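Local coordinates for SH2 domain-containing protein 3C (Homo sapiens, PDB 3T6G) that acts as an adapter in cell adhesion and migration signalling, its C-terminal Cdc25-homology domain being closed, incapable of canonical nucleotide exchange and needed in that state to bind BCAR1, at residues V60-V64 with A65-G69; G119-E122 with E123-A126; F146-A149 with A150-A154; A250-G253 with G254-T258; E301-D304 with K305-A309. The protein carries 2 engineered substitutions. All coordinates share one frame; numbering follows the deposited sequence.

In the fold
Each of the five contacts closes only a local turn, and they follow one another along this all-helical Ras-GEF-like domain without nesting or crossing. Contact 1 ends helix 50-64; contact 2 begins helix 121-140; contact 3 lies within helix 145-155, its centre about 5 Å from the centre of the chain. Contact 4 starts helix 253-263, and contact 5 is part of the last modelled helix, 296-314. Two direct touches join them: D61 bonds to S147, linking contact 1 to contact 3, and I67 O takes a bond from H257, linking contact 1 to contact 4. Contacts 2 and 5 stand apart, their nearest atoms about 11 Å from each other, each across the chain centre from contacts 1 and 4.

Contact 1 of 5, residues V60-V64 with A65-G69; sequences VDCLV and ARILG
C62 is enclosed by the turn that follows it, and its carbonyl oxygen does much of the holding. C62 O accepts from I67 N at 2.8 Å, in the carbonyl plane, and from L68 N at 3.0 Å, a donor standing well above that plane, 56° out of it. One oxygen thus grips two successive amides of the departing chain. The side chain goes the same way: placing SG beside the backbone N (chi1 -72°) brings SG to 4.1 Å from I67 CG2, while C62 CB meets L68 CD1 at 3.8 Å. A65 is the last residue held in helical fashion, its N donating to D61 O at 2.9 Å and its CB resting 3.3 Å from that same oxygen; the D61 carboxylate itself turns to R102, N144 and S147. L63 closes the outer side. Its CD2 lies 3.6 Å from L68 O and 3.8 Å from G69 CA. One water donates to both L63 O and L68 O; another donates to V64 O and accepts from R66 NE, while the far end of R66 pairs with E11. R66 takes a positive phi of 55°, and its N makes a weak bond back to L63 O. Together with the I67 N to C62 O bond, this is the Schellman motif that ends an alpha helix.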
# COMPACT_ATOMS: atom_id res chain seq x y z
N VAL A 60 6.56 11.87 -8.05
CA VAL A 60 7.40 10.70 -7.99
C VAL A 60 6.59 9.49 -7.54
O VAL A 60 6.78 8.39 -8.03
CB VAL A 60 8.55 10.97 -7.03
CG1 VAL A 60 9.41 9.75 -6.87
CG2 VAL A 60 9.40 12.16 -7.56
N ASP A 61 5.66 9.72 -6.61
CA ASP A 61 4.86 8.67 -6.03
C ASP A 61 4.09 8.01 -7.16
O ASP A 61 4.02 6.78 -7.27
CB ASP A 61 3.84 9.27 -5.03
CG ASP A 61 4.42 9.46 -3.63
OD1 ASP A 61 5.52 8.91 -3.35
OD2 ASP A 61 3.75 10.15 -2.80
N CYS A 62 3.48 8.86 -7.97
CA CYS A 62 2.67 8.44 -9.08
C CYS A 62 3.46 7.77 -10.20
O CYS A 62 2.94 6.92 -10.92
CB CYS A 62 1.91 9.64 -9.60
SG CYS A 62 0.60 10.12 -8.49
N LEU A 63 4.72 8.15 -10.37
CA LEU A 63 5.53 7.51 -11.40
C LEU A 63 5.83 6.08 -10.96
O LEU A 63 5.77 5.14 -11.75
CB LEU A 63 6.82 8.29 -11.68
CG LEU A 63 6.70 9.49 -12.65
CD1 LEU A 63 7.89 10.48 -12.59
CD2 LEU A 63 6.53 9.01 -14.10
N VAL A 64 6.16 5.93 -9.67
CA VAL A 64 6.59 4.65 -9.13
C VAL A 64 5.41 3.71 -9.07
O VAL A 64 5.53 2.52 -9.32
CB VAL A 64 7.16 4.80 -7.71
CG1 VAL A 64 7.29 3.43 -7.03
CG2 VAL A 64 8.52 5.52 -7.74
N ALA A 65 4.26 4.26 -8.74
CA ALA A 65 3.05 3.47 -8.60
C ALA A 65 2.39 3.19 -9.94
O ALA A 65 1.33 2.59 -9.99
CB ALA A 65 2.07 4.20 -7.71
N ARG A 66 3.00 3.67 -11.03
CA ARG A 66 2.39 3.56 -12.36
C ARG A 66 1.00 4.14 -12.43
O ARG A 66 0.09 3.52 -12.95
CB ARG A 66 2.40 2.11 -12.86
CG ARG A 66 3.81 1.57 -12.73
CD ARG A 66 3.94 0.20 -13.21
NE ARG A 66 5.06 -0.42 -12.53
CZ ARG A 66 5.46 -1.66 -12.76
NH1 ARG A 66 4.82 -2.40 -13.66
NH2 ARG A 66 6.50 -2.15 -12.09
N ILE A 67 0.86 5.36 -11.91
CA ILE A 67 -0.31 6.19 -12.17
C ILE A 67 0.02 7.20 -13.28
O ILE A 67 -0.86 7.64 -14.02
CB ILE A 67 -0.76 6.90 -10.87
CG1 ILE A 67 -1.39 5.87 -9.92
CG2 ILE A 67 -1.77 8.04 -11.15
CD1 ILE A 67 -1.55 6.37 -8.50
N LEU A 68 1.31 7.56 -13.38
CA LEU A 68 1.79 8.44 -14.45
C LEU A 68 2.99 7.81 -15.12
O LEU A 68 3.63 6.92 -14.56
CB LEU A 68 2.23 9.81 -13.90
CG LEU A 68 1.25 10.84 -13.34
CD1 LEU A 68 2.06 11.94 -12.68
CD2 LEU A 68 0.32 11.40 -14.40
N GLY A 69 3.32 8.33 -16.31
CA GLY A 69 4.49 7.87 -17.05
C GLY A 69 4.34 6.44 -17.55
O GLY A 69 5.34 5.73 -17.72
O HOH W 1 5.24 4.88 -14.27
O HOH W 2 7.05 0.66 -10.12

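Contact 2 of 5, residues G119-E122 with E123-A126; sequences GSAE and ERAA
A125 N donates to A121 O at 2.8 Å, one of the first regular bonds of helix 121-140, whose N-cap is S120. The cap is made by the S120 side chain: chi1 of 66° sets OG between the backbone N and the carbonyl carbon, where it accepts a weak bond from E123 N at 3.3 Å. S120 O takes the next amide, R124 N, at 3.0 Å and almost straight, with an N-H...O angle of 169°. The next bond in the series after A125 N to A121 O, from A126 N to E122 O, is weak.

R124 folds back along this first turn. With bends at chi2 and chi3, its guanidinium turns one face to the backbone, and both A121 CA and S120 O lie over that face toward its rim. NH2 of R124 is 3.4 Å from A121 CA and 3.7 Å from A121 CB. Its N-H groups look beyond the turn, to E315 in a salt bridge, to T166 OG1 and to S117 O, so the capped turn is tied to its surroundings by the same arginine that packs on it. A121 and A125 meet helix 164-173 through T169. E123 reaches back past the cap, its CG 4.0 Å from S120 OG and its OE2 3.6 Å from G119 CA.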
# COMPACT_ATOMS: atom_id res chain seq x y z
N GLY A 119 19.09 22.49 16.35
CA GLY A 119 19.26 23.85 16.83
C GLY A 119 18.64 24.02 18.20
O GLY A 119 19.28 24.48 19.14
N SER A 120 17.38 23.61 18.30
CA SER A 120 16.65 23.74 19.55
C SER A 120 15.26 23.18 19.36
O SER A 120 14.80 23.03 18.23
CB SER A 120 16.56 25.22 19.96
OG SER A 120 15.79 25.97 19.04
N ALA A 121 14.59 22.87 20.46
CA ALA A 121 13.23 22.36 20.39
C ALA A 121 12.39 23.36 19.61
O ALA A 121 11.43 23.00 18.95
CB ALA A 121 12.67 22.14 21.78
N GLU A 122 12.76 24.63 19.69
CA GLU A 122 11.99 25.69 19.04
C GLU A 122 12.07 25.68 17.49
O GLU A 122 11.06 25.85 16.82
CB GLU A 122 12.42 27.03 19.59
CG GLU A 122 11.41 28.13 19.42
CD GLU A 122 11.83 29.39 20.15
OE1 GLU A 122 12.53 30.22 19.52
OE2 GLU A 122 11.48 29.53 21.36
N GLU A 123 13.28 25.49 16.94
CA GLU A 123 13.42 25.27 15.50
C GLU A 123 12.76 23.98 15.06
O GLU A 123 12.03 23.95 14.05
CB GLU A 123 14.89 25.19 15.09
CG GLU A 123 15.62 26.51 15.07
CD GLU A 123 17.09 26.31 14.78
OE1 GLU A 123 17.42 25.54 13.84
OE2 GLU A 123 17.91 26.91 15.53
N ARG A 124 13.05 22.91 15.79
CA ARG A 124 12.43 21.61 15.55
C ARG A 124 10.91 21.69 15.51
O ARG A 124 10.29 21.11 14.61
CB ARG A 124 12.86 20.63 16.62
CG ARG A 124 14.01 19.77 16.22
CD ARG A 124 13.83 18.42 16.85
NE ARG A 124 13.61 18.56 18.28
CZ ARG A 124 14.54 19.00 19.12
NH1 ARG A 124 15.74 19.32 18.65
NH2 ARG A 124 14.28 19.10 20.42
N ALA A 125 10.30 22.39 16.46
CA ALA A 125 8.85 22.55 16.46
C ALA A 125 8.36 23.12 15.15
O ALA A 125 7.40 22.64 14.57
CB ALA A 125 8.37 23.43 17.65
N ALA A 126 9.04 24.17 14.68
CA ALA A 126 8.69 24.81 13.41
C ALA A 126 8.83 23.86 12.21
O ALA A 126 8.00 23.85 11.31
CB ALA A 126 9.55 26.05 13.21

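Contact 3 of 5, residues F146-A149 with A150-A154; sequences FSFA and AVMGA
F148 and M152, one helical turn apart, make the main side-chain contact here, and it is a CH-pi and Met-aromatic one. M152 CG sits over one face of the F148 ring, 4.1 Å from the centroid and nearest to CE1 at 3.7 Å; SD stands obliquely to the ring at 4.9 Å from its centroid. The ring is brought round by having CG of F148 anti to the backbone N (chi1 166°), while M152 bends at chi2 and chi3 to follow it. A leucine in place of F148 has no ring face to offer M152 CG and SD, and the M152 side chain would probably be freer to turn.

The backbone bonds are those of an alpha helix: M152 N donates to F148 O at 3.0 Å, V151 N to S147 O at 2.7 Å, and G153 N to A149 O at 2.8 Å. V151 CG2 packs 3.2 Å from S147 O.

The S147 hydroxyl points elsewhere, to D61. Helix 145-155 runs through the middle of the domain. Helix 93-115 covers A149, A150 and V151, helix 121-140 lies against F148 and V151, helix 175-193 receives M152, and helix 50-64 meets F146 and S147.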
# COMPACT_ATOMS: atom_id res chain seq x y z
N PHE A 146 -1.11 8.13 -0.30
CA PHE A 146 0.09 7.33 -0.09
C PHE A 146 1.10 8.10 0.77
O PHE A 146 1.38 7.71 1.91
CB PHE A 146 0.68 6.89 -1.44
CG PHE A 146 2.03 6.19 -1.33
CD1 PHE A 146 2.10 4.85 -1.07
CD2 PHE A 146 3.20 6.87 -1.51
CE1 PHE A 146 3.31 4.21 -0.98
CE2 PHE A 146 4.41 6.24 -1.42
CZ PHE A 146 4.47 4.91 -1.15
N SER A 147 1.64 9.20 0.25
CA SER A 147 2.61 10.00 1.01
C SER A 147 2.02 10.75 2.21
O SER A 147 2.71 10.97 3.21
CB SER A 147 3.41 10.93 0.10
OG SER A 147 4.53 10.20 -0.43
N PHE A 148 0.76 11.14 2.12
CA PHE A 148 0.05 11.60 3.30
C PHE A 148 0.28 10.65 4.48
O PHE A 148 0.66 11.08 5.56
CB PHE A 148 -1.44 11.70 3.01
CG PHE A 148 -2.28 11.84 4.24
CD1 PHE A 148 -2.18 12.97 5.05
CD2 PHE A 148 -3.19 10.84 4.61
CE1 PHE A 148 -2.94 13.11 6.19
CE2 PHE A 148 -3.98 10.96 5.76
CZ PHE A 148 -3.85 12.10 6.56
N ALA A 149 0.08 9.35 4.26
CA ALA A 149 0.20 8.37 5.33
C ALA A 149 1.65 8.08 5.65
O ALA A 149 1.99 7.72 6.78
CB ALA A 149 -0.53 7.07 4.97
N ALA A 150 2.52 8.20 4.65
CA ALA A 150 3.93 8.05 4.91
C ALA A 150 4.43 9.23 5.79
O ALA A 150 5.37 9.08 6.57
CB ALA A 150 4.72 7.97 3.59
N VAL A 151 3.78 10.38 5.67
CA VAL A 151 4.23 11.56 6.40
C VAL A 151 3.75 11.52 7.84
O VAL A 151 4.55 11.70 8.76
CB VAL A 151 3.83 12.88 5.69
CG1 VAL A 151 3.90 14.05 6.66
CG2 VAL A 151 4.74 13.12 4.44
N MET A 152 2.45 11.29 8.02
CA MET A 152 1.86 10.87 9.30
C MET A 152 2.61 9.70 9.95
O MET A 152 2.84 9.69 11.15
CB MET A 152 0.40 10.48 9.09
CG MET A 152 -0.44 11.60 8.47
SD MET A 152 -0.78 12.91 9.66
CE MET A 152 -1.59 11.96 10.94
N GLY A 153 3.01 8.71 9.16
CA GLY A 153 3.87 7.66 9.66
C GLY A 153 5.12 8.22 10.33
O GLY A 153 5.51 7.77 11.40
N ALA A 154 5.75 9.21 9.71
CA ALA A 154 6.92 9.87 10.31
C ALA A 154 6.59 10.56 11.66
O ALA A 154 7.33 10.44 12.65
CB ALA A 154 7.47 10.88 9.36

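Contact 4 of 5, residues A250-G253 with G254-T258; sequences AHHG and GLYHT
H252 O is shared by two amides of the helix it introduces. L255 N lies 2.9 Å from it, high above the carbonyl plane, and Y256 N lies 3.2 Å from it, nearly along the C=O axis. The next acceptor, G253 O, takes H257 N at 3.3 Å, which continues the helical pattern. G254 O also serves two donors, T258 N and the T258 hydroxyl, whose OG1 donates to it at 3.0 Å; that residue's polar side chain is therefore satisfied within its own turn.

All this happens where the chain leaves helix 236-250 through a type I beta turn from A250 to G253 and enters helix 253-263, with H252 at the N-cap position. The domain is Ras-GEF-like, and a basic side chain of a partner protein in another chain packs on A250 and H251.

Y256, probably a phosphorylation site as in related proteins but unmodified here, folds back to cover this junction. Its CG is held beside the backbone N (chi1 -52°), which carries the ring toward the start of the helix: CE2 of Y256 is 3.6 Å from H252 CB, and CD2 is 3.0 Å from H252 O, which meets the ring obliquely. Its OH comes near the plane of the imidazole at the ring's edge, 4.1 Å from H252 ND1. Without the ring, as with an alanine here, H252 CB would probably lose its cover, and L201 and T204, which touch the same side chain, that partner. H257 ND1 bonds to I67 O, and the imidazole stacks on W82.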
# COMPACT_ATOMS: atom_id res chain seq x y z
N ALA A 250 -9.08 -0.40 -8.37
CA ALA A 250 -8.50 -0.99 -9.57
C ALA A 250 -9.32 -0.57 -10.78
O ALA A 250 -8.79 -0.36 -11.87
CB ALA A 250 -8.43 -2.52 -9.44
N HIS A 251 -10.61 -0.40 -10.56
CA HIS A 251 -11.53 -0.04 -11.62
C HIS A 251 -11.37 1.44 -11.95
O HIS A 251 -11.94 1.93 -12.92
CB HIS A 251 -12.94 -0.32 -11.13
CG HIS A 251 -14.02 0.13 -12.05
ND1 HIS A 251 -14.40 -0.59 -13.17
CD2 HIS A 251 -14.84 1.22 -12.01
CE1 HIS A 251 -15.38 0.04 -13.78
NE2 HIS A 251 -15.67 1.14 -13.10
N HIS A 252 -10.61 2.15 -11.14
CA HIS A 252 -10.51 3.59 -11.27
C HIS A 252 -9.10 4.07 -11.59
O HIS A 252 -8.78 5.25 -11.42
CB HIS A 252 -11.04 4.26 -9.99
CG HIS A 252 -12.53 4.31 -9.92
ND1 HIS A 252 -13.21 4.68 -8.78
CD2 HIS A 252 -13.48 4.04 -10.85
CE1 HIS A 252 -14.51 4.63 -9.01
NE2 HIS A 252 -14.70 4.25 -10.26
N GLY A 253 -8.25 3.17 -12.06
CA GLY A 253 -6.89 3.52 -12.44
C GLY A 253 -6.77 4.69 -13.41
O GLY A 253 -5.80 5.46 -13.35
N GLY A 254 -7.75 4.81 -14.31
CA GLY A 254 -7.77 5.85 -15.31
C GLY A 254 -8.22 7.19 -14.77
O GLY A 254 -7.92 8.24 -15.34
N LEU A 255 -8.94 7.16 -13.65
CA LEU A 255 -9.39 8.39 -13.01
C LEU A 255 -8.23 9.02 -12.23
O LEU A 255 -8.02 10.23 -12.28
CB LEU A 255 -10.59 8.16 -12.10
CG LEU A 255 -11.03 9.43 -11.36
CD1 LEU A 255 -11.75 10.36 -12.32
CD2 LEU A 255 -11.92 9.13 -10.16
N TYR A 256 -7.48 8.19 -11.52
CA TYR A 256 -6.37 8.71 -10.75
C TYR A 256 -5.29 9.29 -11.68
O TYR A 256 -4.70 10.33 -11.38
CB TYR A 256 -5.79 7.63 -9.83
CG TYR A 256 -6.84 6.97 -8.97
CD1 TYR A 256 -7.63 7.73 -8.13
CD2 TYR A 256 -7.05 5.59 -9.02
CE1 TYR A 256 -8.59 7.15 -7.34
CE2 TYR A 256 -8.02 5.00 -8.22
CZ TYR A 256 -8.78 5.78 -7.39
OH TYR A 256 -9.76 5.23 -6.59
N HIS A 257 -5.06 8.62 -12.81
CA HIS A 257 -4.07 9.09 -13.78
C HIS A 257 -4.48 10.47 -14.29
O HIS A 257 -3.69 11.43 -14.22
CB HIS A 257 -3.96 8.11 -14.94
CG HIS A 257 -3.38 8.71 -16.18
ND1 HIS A 257 -2.03 8.93 -16.35
CD2 HIS A 257 -3.98 9.13 -17.33
CE1 HIS A 257 -1.81 9.46 -17.54
NE2 HIS A 257 -2.98 9.60 -18.15
N THR A 258 -5.71 10.57 -14.78
CA THR A 258 -6.30 11.83 -15.19
C THR A 258 -6.11 12.93 -14.15
O THR A 258 -5.43 13.92 -14.42
CB THR A 258 -7.81 11.71 -15.43
OG1 THR A 258 -8.05 10.97 -16.62
CG2 THR A 258 -8.41 13.10 -15.56

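Contact 5 of 5, residues E301-D304 with K305-A309; sequences EKFD and KVLTA
F303 has chi1 at -130°, off the staggered positions, while L307 holds CG anti to its carbonyl carbon, beside the backbone N, and the two side chains meet. Turned this way, the phenyl ring has its CD2 edge 4.0 Å from L307 CG, which lies near the ring plane, and one face toward V306, whose CG1 is 4.3 Å from F303 CE2. The ring thus uses its edge for the residue four places on and its face for the one three places on. L307 CG also rests 3.4 Å from F303 O.

The same carbonyl makes a nearly straight bond, accepting L307 N at 2.9 Å with an N-H...O angle of 176°. V306 N donates to K302 O at 3.3 Å, and T308 N makes a weak bond to D304 O. K305 O has two donors on the same face of its plane, A309 N and T308 OG1, the latter at 3.0 Å. K305 bends at chi2, and its CG comes 3.3 Å from K302 O.

The exposed side carries charges: K302 pairs with its neighbour E301, and D304 OD1 accepts from Q159. The apolar side of helix 296-314 faces inward, where F303 and L307 both pack on V112 of helix 93-115, L307 and T308 touch helix 158-161 at Q159, and the F303 ring meets W287 with their planes at about 70°.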
# COMPACT_ATOMS: atom_id res chain seq x y z
N GLU A 301 15.67 -2.63 10.90
CA GLU A 301 16.06 -2.93 12.28
C GLU A 301 17.13 -1.95 12.73
O GLU A 301 17.01 -1.34 13.79
CB GLU A 301 16.63 -4.34 12.40
CG GLU A 301 15.67 -5.47 12.04
CD GLU A 301 16.39 -6.82 11.85
OE1 GLU A 301 17.47 -6.84 11.22
OE2 GLU A 301 15.87 -7.85 12.33
N LYS A 302 18.17 -1.79 11.93
CA LYS A 302 19.32 -0.99 12.35
C LYS A 302 18.97 0.48 12.46
O LYS A 302 19.53 1.20 13.29
CB LYS A 302 20.51 -1.21 11.41
CG LYS A 302 20.87 -2.68 11.16
CD LYS A 302 21.19 -3.45 12.46
CE LYS A 302 21.57 -4.92 12.21
NZ LYS A 302 20.43 -5.80 11.81
N PHE A 303 18.04 0.95 11.64
CA PHE A 303 17.71 2.36 11.70
C PHE A 303 16.79 2.69 12.85
O PHE A 303 16.79 3.81 13.36
CB PHE A 303 17.11 2.86 10.38
CG PHE A 303 17.77 4.11 9.87
CD1 PHE A 303 18.88 4.03 9.03
CD2 PHE A 303 17.32 5.36 10.27
CE1 PHE A 303 19.51 5.18 8.57
CE2 PHE A 303 17.95 6.51 9.82
CZ PHE A 303 19.05 6.42 8.98
N ASP A 304 16.01 1.71 13.28
CA ASP A 304 15.07 1.95 14.36
C ASP A 304 15.87 2.30 15.58
O ASP A 304 15.47 3.13 16.39
CB ASP A 304 14.21 0.73 14.62
CG ASP A 304 13.23 0.96 15.74
OD1 ASP A 304 12.18 1.59 15.48
OD2 ASP A 304 13.50 0.50 16.87
N LYS A 305 17.04 1.68 15.69
CA LYS A 305 17.94 1.98 16.80
C LYS A 305 18.62 3.35 16.61
O LYS A 305 18.82 4.10 17.59
CB LYS A 305 18.96 0.85 16.99
CG LYS A 305 20.38 1.17 16.50
CD LYS A 305 21.09 2.16 17.44
CE LYS A 305 22.51 2.49 16.98
NZ LYS A 305 23.19 3.41 17.93
N VAL A 306 18.95 3.69 15.36
CA VAL A 306 19.66 4.93 15.08
C VAL A 306 18.80 6.13 15.41
O VAL A 306 19.27 7.11 15.97
CB VAL A 306 20.08 5.02 13.63
CG1 VAL A 306 20.47 6.45 13.29
CG2 VAL A 306 21.23 4.09 13.38
N LEU A 307 17.53 6.03 15.04
CA LEU A 307 16.54 7.01 15.42
C LEU A 307 16.47 7.19 16.94
O LEU A 307 16.78 8.27 17.45
CB LEU A 307 15.16 6.61 14.88
CG LEU A 307 15.05 6.68 13.35
CD1 LEU A 307 13.66 6.29 12.90
CD2 LEU A 307 15.39 8.09 12.89
N THR A 308 16.08 6.15 17.66
CA THR A 308 15.86 6.28 19.10
C THR A 308 17.06 6.89 19.81
O THR A 308 16.89 7.57 20.81
CB THR A 308 15.51 4.96 19.77
OG1 THR A 308 16.54 4.01 19.50
CG2 THR A 308 14.19 4.42 19.26
N ALA A 309 18.26 6.65 19.28
CA ALA A 309 19.47 7.25 19.86
C ALA A 309 19.55 8.76 19.61
O ALA A 309 19.82 9.54 20.53
CB ALA A 309 20.73 6.58 19.33